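PDB 4AZ1: tyrosine specific protein phosphatase from Trypanosoma cruzi, which probably removes the phosphate group from phosphotyrosine residues of protein substrates. Local coordinates for residues Glu19-Glu24 with Gln276-Tyr281; Asn80-Asp85 with Ser261-Gln266; Leu151-Asp156 with Arg172-Gln177. One frame throughout, in Å; residues are numbered along the deposited sequence.

Contact 1: Glu19-Glu24 with Gln276-Tyr281; sequences ERVQRE and QYFVIY
Val21 lies over one face of the Phe278 ring: its CG2 methyl sits over the centre of the phenyl ring, 3.7 Å from the centroid and 11° off the ring normal, a CH-pi contact. The other methyl, CG1, anti to the backbone N (chi1 -179°), reaches Phe278 CD2 at 3.6 Å on the same face and also touches the edge of the Tyr277 ring at CD2. CG2 in turn grazes Tyr281 CD2, so one valine packs against three aromatic rings.

Beside this apolar patch lies a polar cluster centred on a single carboxylate oxygen. Glu24 OE1 accepts from two phenols: Tyr277 OH at 2.5 Å comes from above the carboxylate plane, and Tyr281 OH donates to the syn lone pair of Glu24 OE1, on the side of the other carboxylate oxygen, at 2.6 Å. Tyr281 OH, donating to Glu24, also accepts from Arg20 NH2 at 3.1 Å, the guanidinium standing almost perpendicular to the phenol ring. Arg20 NE forms a salt bridge with Glu24 OE2 at 2.8 Å, one turn along its own helix. The arginine therefore holds both the glutamate and one of its tyrosines, while Asp253 forms a salt bridge with Arg20 NH1.

Segments 19-24 and 276-281 of helices 14-30 and 274-288 have axes 9.9 Å apart and N-to-C directions 129° apart. Phe9 stacks on Tyr281, Leu295 and Leu299 of helix 293-299 pack on Phe278, and Val256, Tyr257 and Val260 of helix 255-266 line Tyr277, placing the contact within the helical side of the phosphatase domain.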
loop_
_atom_site.group_PDB
_atom_site.type_symbol
_atom_site.label_atom_id
_atom_site.label_comp_id
_atom_site.label_asym_id
_atom_site.label_seq_id
_atom_site.Cartn_x
_atom_site.Cartn_y
_atom_site.Cartn_z
ATOM N N GLU A 19 -17.258 -12.539 38.262
ATOM C CA GLU A 19 -16.037 -12.564 39.046
ATOM C C GLU A 19 -15.023 -13.608 38.566
ATOM O O GLU A 19 -13.816 -13.380 38.629
ATOM C CB GLU A 19 -16.377 -12.817 40.521
ATOM C CG GLU A 19 -17.021 -11.617 41.204
ATOM C CD GLU A 19 -17.306 -11.861 42.682
ATOM O OE1 GLU A 19 -16.884 -12.916 43.216
ATOM O OE2 GLU A 19 -17.953 -10.989 43.305
ATOM N N ARG A 20 -15.513 -14.761 38.130
ATOM C CA ARG A 20 -14.641 -15.788 37.581
ATOM C C ARG A 20 -13.992 -15.306 36.270
ATOM O O ARG A 20 -12.793 -15.510 36.062
ATOM C CB ARG A 20 -15.406 -17.088 37.333
ATOM C CG ARG A 20 -14.624 -18.063 36.470
ATOM C CD ARG A 20 -15.271 -19.425 36.352
ATOM N NE ARG A 20 -14.771 -20.108 35.159
ATOM C CZ ARG A 20 -15.041 -21.364 34.828
ATOM N NH1 ARG A 20 -15.806 -22.110 35.611
ATOM N NH2 ARG A 20 -14.534 -21.874 33.709
ATOM N N VAL A 21 -14.773 -14.666 35.404
ATOM C CA VAL A 21 -14.207 -14.138 34.158
ATOM C C VAL A 21 -13.117 -13.116 34.468
ATOM O O VAL A 21 -12.004 -13.219 33.952
ATOM C CB VAL A 21 -15.265 -13.521 33.212
ATOM C CG1 VAL A 21 -14.590 -13.002 31.920
ATOM C CG2 VAL A 21 -16.317 -14.552 32.849
ATOM N N GLN A 22 -13.421 -12.145 35.323
ATOM C CA GLN A 22 -12.419 -11.143 35.686
ATOM C C GLN A 22 -11.157 -11.802 36.261
ATOM O O GLN A 22 -10.038 -11.464 35.866
ATOM C CB GLN A 22 -12.996 -10.109 36.661
ATOM C CG GLN A 22 -11.984 -9.034 37.091
ATOM C CD GLN A 22 -11.494 -8.148 35.926
ATOM O OE1 GLN A 22 -12.180 -7.206 35.516
ATOM N NE2 GLN A 22 -10.301 -8.448 35.401
ATOM N N ARG A 23 -11.345 -12.764 37.165
ATOM C CA ARG A 23 -10.224 -13.475 37.789
ATOM C C ARG A 23 -9.351 -14.205 36.755
ATOM O O ARG A 23 -8.125 -14.126 36.805
ATOM C CB ARG A 23 -10.766 -14.471 38.808
ATOM C CG ARG A 23 -9.709 -15.110 39.683
ATOM C CD ARG A 23 -10.351 -16.112 40.641
ATOM N NE ARG A 23 -10.913 -17.245 39.911
ATOM C CZ ARG A 23 -12.197 -17.595 39.935
ATOM N NH1 ARG A 23 -13.070 -16.905 40.674
ATOM N NH2 ARG A 23 -12.602 -18.646 39.227
ATOM N N GLU A 24 -9.984 -14.912 35.819
ATOM C CA GLU A 24 -9.243 -15.624 34.783
ATOM C C GLU A 24 -8.500 -14.669 33.856
ATOM O O GLU A 24 -7.352 -14.919 33.488
ATOM C CB GLU A 24 -10.184 -16.499 33.945
ATOM C CG GLU A 24 -10.583 -17.807 34.630
ATOM C CD GLU A 24 -11.595 -18.594 33.800
ATOM O OE1 GLU A 24 -11.880 -18.201 32.634
ATOM O OE2 GLU A 24 -12.095 -19.615 34.314
ATOM N N GLN A 276 -13.590 -8.669 26.026
ATOM C CA GLN A 276 -13.409 -9.509 24.838
ATOM C C GLN A 276 -13.275 -10.981 25.244
ATOM O O GLN A 276 -13.732 -11.859 24.531
ATOM C CB GLN A 276 -12.199 -9.045 24.003
ATOM C CG GLN A 276 -12.454 -7.719 23.246
ATOM C CD GLN A 276 -11.156 -7.029 22.853
ATOM O OE1 GLN A 276 -10.070 -7.530 23.163
ATOM N NE2 GLN A 276 -11.259 -5.868 22.190
ATOM N N TYR A 277 -12.651 -11.236 26.390
ATOM C CA TYR A 277 -12.523 -12.594 26.918
ATOM C C TYR A 277 -13.902 -13.078 27.378
ATOM O O TYR A 277 -14.308 -14.234 27.149
ATOM C CB TYR A 277 -11.513 -12.589 28.084
ATOM C CG TYR A 277 -11.268 -13.942 28.731
ATOM C CD1 TYR A 277 -10.562 -14.946 28.062
ATOM C CD2 TYR A 277 -11.715 -14.204 30.018
ATOM C CE1 TYR A 277 -10.328 -16.191 28.662
ATOM C CE2 TYR A 277 -11.488 -15.445 30.628
ATOM C CZ TYR A 277 -10.787 -16.427 29.941
ATOM O OH TYR A 277 -10.552 -17.651 30.543
ATOM N N PHE A 278 -14.630 -12.172 28.018
ATOM C CA PHE A 278 -16.005 -12.442 28.414
ATOM C C PHE A 278 -16.867 -12.888 27.223
ATOM O O PHE A 278 -17.639 -13.848 27.341
ATOM C CB PHE A 278 -16.597 -11.200 29.062
ATOM C CG PHE A 278 -17.472 -11.503 30.225
ATOM C CD1 PHE A 278 -18.415 -12.530 30.149
ATOM C CD2 PHE A 278 -17.345 -10.787 31.408
ATOM C CE1 PHE A 278 -19.233 -12.824 31.241
ATOM C CE2 PHE A 278 -18.155 -11.077 32.511
ATOM C CZ PHE A 278 -19.101 -12.097 32.426
ATOM N N VAL A 279 -16.717 -12.223 26.074
ATOM C CA VAL A 279 -17.531 -12.566 24.896
ATOM C C VAL A 279 -17.410 -14.057 24.506
ATOM O O VAL A 279 -18.390 -14.664 24.069
ATOM C CB VAL A 279 -17.260 -11.616 23.684
ATOM C CG1 VAL A 279 -18.064 -12.059 22.442
ATOM C CG2 VAL A 279 -17.644 -10.183 24.032
ATOM N N ILE A 280 -16.238 -14.666 24.700
ATOM C CA ILE A 280 -16.122 -16.086 24.373
ATOM C C ILE A 280 -17.073 -16.921 25.243
ATOM O O ILE A 280 -17.766 -17.787 24.721
ATOM C CB ILE A 280 -14.678 -16.628 24.462
ATOM C CG1 ILE A 280 -13.731 -15.775 23.614
ATOM C CG2 ILE A 280 -14.621 -18.111 24.010
ATOM C CD1 ILE A 280 -12.259 -16.016 23.924
ATOM N N TYR A 281 -17.138 -16.651 26.545
ATOM C CA TYR A 281 -18.125 -17.336 27.389
ATOM C C TYR A 281 -19.565 -17.071 26.932
ATOM O O TYR A 281 -20.408 -17.973 26.967
ATOM C CB TYR A 281 -17.978 -16.939 28.862
ATOM C CG TYR A 281 -16.879 -17.671 29.608
ATOM C CD1 TYR A 281 -17.107 -18.918 30.160
ATOM C CD2 TYR A 281 -15.618 -17.100 29.774
ATOM C CE1 TYR A 281 -16.101 -19.597 30.852
ATOM C CE2 TYR A 281 -14.616 -17.762 30.454
ATOM C CZ TYR A 281 -14.866 -19.013 31.001
ATOM O OH TYR A 281 -13.864 -19.680 31.692
#

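Contact 2: Asn80-Asp85 with Ser261-Gln266; sequences NLIDLD and SAMRRQ
Gln266 reaches across from the helix to the backbone of Asp83 and binds it at two points. Its CG lies anti to the carbonyl carbon (chi1 -64°), and the chain runs extended beyond it to the amide. OE1 accepts from Asp83 N at 2.7 Å in a nearly straight bond (170° at the hydrogen), and NE2 donates to Asp83 O at 3.0 Å, approaching from above the plane of that carbonyl. The same NE2 donates to Ala262 O at 3.0 Å, one turn back in its own helix and close to the plane of the glutamine amide. Three bonds thus fix both the place and the rotation of the amide.

Leu84 and Met263 close the apolar side. Leu84 CD2 rests on Ala262 CB at 3.8 Å, and both leucine methyls meet Met263 CG at 4.1 Å. Ile82 approaches the same methionine with CG2, while its CD1 methyl lies 4.0 Å from Gln266 CB, so the aliphatic root of the glutamine is packed as well as its amide. Ile237 and Val271 also pack against Met263, and Leu84 touches Ala241 of helix 232-247.

Asn80 turns its CB toward Gln266 O; its own amide is engaged by Arg267 and Thr60, and Thr60 also bonds Gln266 O.

The chemistry is that of a side-chain amide pairing with both backbone polar groups of one residue: Gln266 pairs with the N-H and C=O of Asp83, tying the 80-85 segment to helix 255-266 by directional polar bonds flanked by aliphatic packing.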
loop_
_atom_site.group_PDB
_atom_site.type_symbol
_atom_site.label_atom_id
_atom_site.label_comp_id
_atom_site.label_asym_id
_atom_site.label_seq_id
_atom_site.Cartn_x
_atom_site.Cartn_y
_atom_site.Cartn_z
ATOM N N ASN A 80 0.427 -13.531 12.753
ATOM C CA ASN A 80 0.903 -14.844 13.174
ATOM C C ASN A 80 -0.063 -15.948 12.784
ATOM O O ASN A 80 -1.283 -15.735 12.732
ATOM C CB ASN A 80 1.112 -14.881 14.685
ATOM C CG ASN A 80 2.166 -13.897 15.154
ATOM O OD1 ASN A 80 1.857 -12.739 15.450
ATOM N ND2 ASN A 80 3.418 -14.357 15.240
ATOM N N LEU A 81 0.490 -17.128 12.520
ATOM C CA LEU A 81 -0.303 -18.316 12.219
ATOM C C LEU A 81 -0.881 -18.870 13.519
ATOM O O LEU A 81 -0.138 -19.233 14.414
ATOM C CB LEU A 81 0.578 -19.391 11.569
ATOM C CG LEU A 81 -0.144 -20.633 11.043
ATOM C CD1 LEU A 81 -1.151 -20.232 9.997
ATOM C CD2 LEU A 81 0.818 -21.687 10.469
ATOM N N ILE A 82 -2.201 -18.930 13.637
ATOM C CA ILE A 82 -2.770 -19.535 14.831
ATOM C C ILE A 82 -3.241 -20.951 14.546
ATOM O O ILE A 82 -4.116 -21.158 13.707
ATOM C CB ILE A 82 -3.933 -18.718 15.392
ATOM C CG1 ILE A 82 -3.546 -17.233 15.478
ATOM C CG2 ILE A 82 -4.341 -19.275 16.771
ATOM C CD1 ILE A 82 -2.493 -16.928 16.529
ATOM N N ASP A 83 -2.669 -21.922 15.254
ATOM C CA ASP A 83 -3.022 -23.324 15.063
ATOM C C ASP A 83 -3.446 -23.915 16.408
ATOM O O ASP A 83 -2.656 -23.949 17.355
ATOM C CB ASP A 83 -1.821 -24.091 14.489
ATOM C CG ASP A 83 -2.108 -25.582 14.259
ATOM O OD1 ASP A 83 -3.217 -25.944 13.794
ATOM O OD2 ASP A 83 -1.200 -26.397 14.532
ATOM N N LEU A 84 -4.696 -24.361 16.499
ATOM C CA LEU A 84 -5.200 -24.964 17.735
ATOM C C LEU A 84 -5.630 -26.423 17.552
ATOM O O LEU A 84 -6.466 -26.911 18.315
ATOM C CB LEU A 84 -6.375 -24.148 18.280
ATOM C CG LEU A 84 -6.077 -22.680 18.604
ATOM C CD1 LEU A 84 -7.317 -21.805 18.460
ATOM C CD2 LEU A 84 -5.498 -22.553 20.004
ATOM N N ASP A 85 -5.069 -27.107 16.554
ATOM C CA ASP A 85 -5.406 -28.515 16.288
ATOM C C ASP A 85 -6.878 -28.638 15.912
ATOM O O ASP A 85 -7.579 -29.542 16.366
ATOM C CB ASP A 85 -5.106 -29.412 17.504
ATOM C CG ASP A 85 -3.628 -29.478 17.842
ATOM O OD1 ASP A 85 -2.806 -29.552 16.904
ATOM O OD2 ASP A 85 -3.294 -29.466 19.049
ATOM N N SER A 261 -5.057 -19.300 26.322
ATOM C CA SER A 261 -3.669 -19.478 26.719
ATOM C C SER A 261 -2.830 -19.940 25.524
ATOM O O SER A 261 -1.732 -19.427 25.280
ATOM C CB SER A 261 -3.572 -20.476 27.871
ATOM O OG SER A 261 -2.707 -19.992 28.874
ATOM N N ALA A 262 -3.361 -20.887 24.760
ATOM C CA ALA A 262 -2.650 -21.409 23.589
ATOM C C ALA A 262 -2.557 -20.393 22.442
ATOM O O ALA A 262 -1.580 -20.385 21.692
ATOM C CB ALA A 262 -3.283 -22.704 23.110
ATOM N N MET A 263 -3.574 -19.551 22.289
ATOM C CA MET A 263 -3.503 -18.490 21.292
ATOM C C MET A 263 -2.406 -17.504 21.680
ATOM O O MET A 263 -1.636 -17.055 20.833
ATOM C CB MET A 263 -4.837 -17.743 21.186
ATOM C CG MET A 263 -5.951 -18.512 20.500
ATOM S SD MET A 263 -7.367 -17.439 20.153
ATOM C CE MET A 263 -7.714 -16.798 21.803
ATOM N N ARG A 264 -2.350 -17.163 22.965
ATOM C CA ARG A 264 -1.353 -16.221 23.472
ATOM C C ARG A 264 0.096 -16.670 23.259
ATOM O O ARG A 264 0.989 -15.837 23.087
ATOM C CB ARG A 264 -1.613 -15.916 24.957
ATOM C CG ARG A 264 -2.515 -14.726 25.124
ATOM C CD ARG A 264 -3.019 -14.487 26.543
ATOM N NE ARG A 264 -3.842 -13.273 26.539
ATOM C CZ ARG A 264 -3.454 -12.102 27.032
ATOM N NH1 ARG A 264 -2.266 -11.993 27.623
ATOM N NH2 ARG A 264 -4.261 -11.045 26.959
ATOM N N ARG A 265 0.332 -17.980 23.266
ATOM C CA ARG A 265 1.677 -18.496 23.022
ATOM C C ARG A 265 2.065 -18.301 21.565
ATOM O O ARG A 265 3.248 -18.337 21.220
ATOM C CB ARG A 265 1.778 -19.990 23.363
ATOM C CG ARG A 265 1.772 -20.322 24.846
ATOM C CD ARG A 265 2.045 -21.818 25.084
ATOM N NE ARG A 265 0.882 -22.666 24.797
ATOM C CZ ARG A 265 -0.057 -22.987 25.691
ATOM N NH1 ARG A 265 0.009 -22.531 26.940
ATOM N NH2 ARG A 265 -1.070 -23.767 25.338
ATOM N N GLN A 266 1.070 -18.111 20.706
ATOM C CA GLN A 266 1.337 -18.041 19.271
ATOM C C GLN A 266 1.296 -16.606 18.747
ATOM O O GLN A 266 1.860 -16.301 17.701
ATOM C CB GLN A 266 0.345 -18.926 18.512
ATOM C CG GLN A 266 0.455 -20.418 18.817
ATOM C CD GLN A 266 -0.654 -21.208 18.148
ATOM O OE1 GLN A 266 -0.619 -21.452 16.942
ATOM N NE2 GLN A 266 -1.659 -21.596 18.928
#

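Contact 3: Leu151-Asp156 with Arg172-Gln177; sequences LTISED and RYLILQ
Ile153 and Leu176 form the apolar centre of this antiparallel pairing, a non-hydrogen-bonded pair with Leu176 CD2 3.7 Å from Ile153 CB. CG1 of Ile153 is anti to the backbone N (chi1 178°), and CD1 beyond it meets Leu174 CD1 at 4.0 Å. Leu151 CD2 lies 4.2 Å from Leu176 CD2.

Between the side chains the backbones are joined by five bonds, two in each of the pairs Thr152-Gln177 and Ser154-Ile175, then Asp156 N to Tyr173 O at 2.8 Å. The face carrying Thr152, Ser154, Ile175 and Gln177 is more polar. There a water bridges Ser154 OG (2.6 Å) and Ile175 O (2.7 Å), and Ser142 also bonds that hydroxyl. A second water donates to both Asp156 OD2 and Leu174 O, while Asp156 OD1 accepts from Gly158 N. Ile175 CD1 packs against Asp156 CG.

The strands are arms of the hairpin 151-164/169-177, flanked in the sheet by strands 142-145 and 184-191. Phe186 and helix 101-110 pack on the Ile153-Leu176 face, and Phe127 of the second subunit packs on Thr152 and Gln177.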
loop_
_atom_site.group_PDB
_atom_site.type_symbol
_atom_site.label_atom_id
_atom_site.label_comp_id
_atom_site.label_asym_id
_atom_site.label_seq_id
_atom_site.Cartn_x
_atom_site.Cartn_y
_atom_site.Cartn_z
ATOM N N LEU A 151 -0.321 -5.029 -7.817
ATOM C CA LEU A 151 -1.500 -5.890 -7.797
ATOM C C LEU A 151 -2.722 -5.036 -8.077
ATOM O O LEU A 151 -2.753 -3.838 -7.763
ATOM C CB LEU A 151 -1.671 -6.593 -6.448
ATOM C CG LEU A 151 -0.644 -7.640 -6.000
ATOM C CD1 LEU A 151 0.223 -7.124 -4.854
ATOM C CD2 LEU A 151 -1.340 -8.928 -5.591
ATOM N N THR A 152 -3.728 -5.649 -8.681
ATOM C CA THR A 152 -5.006 -4.989 -8.859
ATOM C C THR A 152 -6.014 -5.801 -8.066
ATOM O O THR A 152 -5.949 -7.034 -8.046
ATOM C CB THR A 152 -5.388 -4.930 -10.341
ATOM O OG1 THR A 152 -4.444 -4.107 -11.042
ATOM C CG2 THR A 152 -6.801 -4.367 -10.533
ATOM N N ILE A 153 -6.921 -5.122 -7.376
ATOM C CA ILE A 153 -8.015 -5.811 -6.696
ATOM C C ILE A 153 -9.354 -5.248 -7.204
ATOM O O ILE A 153 -9.521 -4.024 -7.343
ATOM C CB ILE A 153 -7.839 -5.763 -5.149
ATOM C CG1 ILE A 153 -9.006 -6.447 -4.428
ATOM C CG2 ILE A 153 -7.658 -4.356 -4.669
ATOM C CD1 ILE A 153 -8.789 -6.525 -2.888
ATOM N N SER A 154 -10.290 -6.140 -7.527
ATOM C CA SER A 154 -11.502 -5.732 -8.228
ATOM C C SER A 154 -12.726 -6.344 -7.595
ATOM O O SER A 154 -12.645 -7.386 -6.932
ATOM C CB SER A 154 -11.466 -6.178 -9.696
ATOM O OG SER A 154 -10.224 -5.897 -10.298
ATOM N N GLU A 155 -13.872 -5.711 -7.821
ATOM C CA GLU A 155 -15.138 -6.290 -7.418
ATOM C C GLU A 155 -15.455 -7.433 -8.383
ATOM O O GLU A 155 -15.287 -7.281 -9.585
ATOM C CB GLU A 155 -16.245 -5.233 -7.443
ATOM C CG GLU A 155 -17.606 -5.782 -7.017
ATOM C CD GLU A 155 -18.611 -4.701 -6.656
ATOM O OE1 GLU A 155 -18.313 -3.499 -6.884
ATOM O OE2 GLU A 155 -19.701 -5.067 -6.142
ATOM N N ASP A 156 -15.873 -8.580 -7.857
ATOM C CA ASP A 156 -16.232 -9.713 -8.710
ATOM C C ASP A 156 -17.431 -9.328 -9.575
ATOM O O ASP A 156 -18.507 -9.026 -9.046
ATOM C CB ASP A 156 -16.538 -10.948 -7.850
ATOM C CG ASP A 156 -16.667 -12.235 -8.670
ATOM O OD1 ASP A 156 -17.266 -12.211 -9.780
ATOM O OD2 ASP A 156 -16.171 -13.281 -8.186
ATOM N N ARG A 172 -17.855 -8.800 0.645
ATOM C CA ARG A 172 -17.272 -8.302 -0.594
ATOM C C ARG A 172 -16.590 -9.462 -1.302
ATOM O O ARG A 172 -15.739 -10.143 -0.723
ATOM C CB ARG A 172 -16.264 -7.181 -0.294
ATOM C CG ARG A 172 -16.865 -6.000 0.484
ATOM C CD ARG A 172 -15.864 -4.866 0.693
ATOM N NE ARG A 172 -16.511 -3.701 1.290
ATOM C CZ ARG A 172 -16.524 -3.416 2.595
ATOM N NH1 ARG A 172 -15.914 -4.206 3.469
ATOM N NH2 ARG A 172 -17.153 -2.330 3.023
ATOM N N TYR A 173 -16.996 -9.714 -2.539
ATOM C CA TYR A 173 -16.404 -10.788 -3.325
ATOM C C TYR A 173 -15.423 -10.125 -4.282
ATOM O O TYR A 173 -15.794 -9.282 -5.108
ATOM C CB TYR A 173 -17.499 -11.613 -4.049
ATOM C CG TYR A 173 -18.530 -12.122 -3.058
ATOM C CD1 TYR A 173 -18.287 -13.265 -2.294
ATOM C CD2 TYR A 173 -19.716 -11.431 -2.844
ATOM C CE1 TYR A 173 -19.211 -13.713 -1.355
ATOM C CE2 TYR A 173 -20.646 -11.875 -1.922
ATOM C CZ TYR A 173 -20.385 -13.014 -1.176
ATOM O OH TYR A 173 -21.304 -13.458 -0.256
ATOM N N LEU A 174 -14.163 -10.508 -4.148
ATOM C CA LEU A 174 -13.072 -9.752 -4.729
ATOM C C LEU A 174 -12.198 -10.621 -5.631
ATOM O O LEU A 174 -12.166 -11.854 -5.505
ATOM C CB LEU A 174 -12.241 -9.120 -3.597
ATOM C CG LEU A 174 -13.009 -8.096 -2.746
ATOM C CD1 LEU A 174 -12.287 -7.777 -1.437
ATOM C CD2 LEU A 174 -13.254 -6.805 -3.548
ATOM N N ILE A 175 -11.508 -9.973 -6.559
ATOM C CA ILE A 175 -10.561 -10.667 -7.417
ATOM C C ILE A 175 -9.209 -9.964 -7.356
ATOM O O ILE A 175 -9.102 -8.771 -7.677
ATOM C CB ILE A 175 -11.076 -10.748 -8.880
ATOM C CG1 ILE A 175 -12.428 -11.476 -8.931
ATOM C CG2 ILE A 175 -10.079 -11.467 -9.754
ATOM C CD1 ILE A 175 -13.043 -11.564 -10.343
ATOM N N LEU A 176 -8.183 -10.689 -6.917
ATOM C CA LEU A 176 -6.818 -10.167 -6.920
ATOM C C LEU A 176 -6.108 -10.635 -8.170
ATOM O O LEU A 176 -6.204 -11.819 -8.534
ATOM C CB LEU A 176 -6.052 -10.657 -5.692
ATOM C CG LEU A 176 -6.150 -9.771 -4.458
ATOM C CD1 LEU A 176 -5.589 -10.485 -3.227
ATOM C CD2 LEU A 176 -5.394 -8.489 -4.725
ATOM N N GLN A 177 -5.399 -9.720 -8.835
ATOM C CA GLN A 177 -4.642 -10.095 -10.015
ATOM C C GLN A 177 -3.286 -9.383 -10.124
ATOM O O GLN A 177 -3.165 -8.201 -9.781
ATOM C CB GLN A 177 -5.469 -9.839 -11.280
ATOM C CG GLN A 177 -5.006 -10.682 -12.466
ATOM C CD GLN A 177 -5.842 -10.452 -13.718
ATOM O OE1 GLN A 177 -6.839 -9.724 -13.691
ATOM N NE2 GLN A 177 -5.436 -11.070 -14.824
HETATM O O HOH W 1 -8.397 -7.788 -10.051
HETATM O O HOH W 2 -14.866 -13.205 -5.483
#

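Contact 3 is the most local of the three, a hairpin whose closest ends are 16 residues apart. Contact 2 spans a longer stretch that includes it, and contact 1 brings together residues near the two ends of the chain, enclosing both. Contacts 2 and 3 reach the same eight-stranded mixed sheet, with centres about 30 Å apart: one involves the outermost strand 79-82, the other the pair next to the opposite border strand, 142-145. Contacts 1 and 2 lie about 19 Å apart between centres and use successive helices, 255-266 and 274-288. Contacts 1 and 3, about 39 Å apart between centres, lie on opposite sides of the chain's centre, so the helical contact and the hairpin mark far-apart parts of the fold.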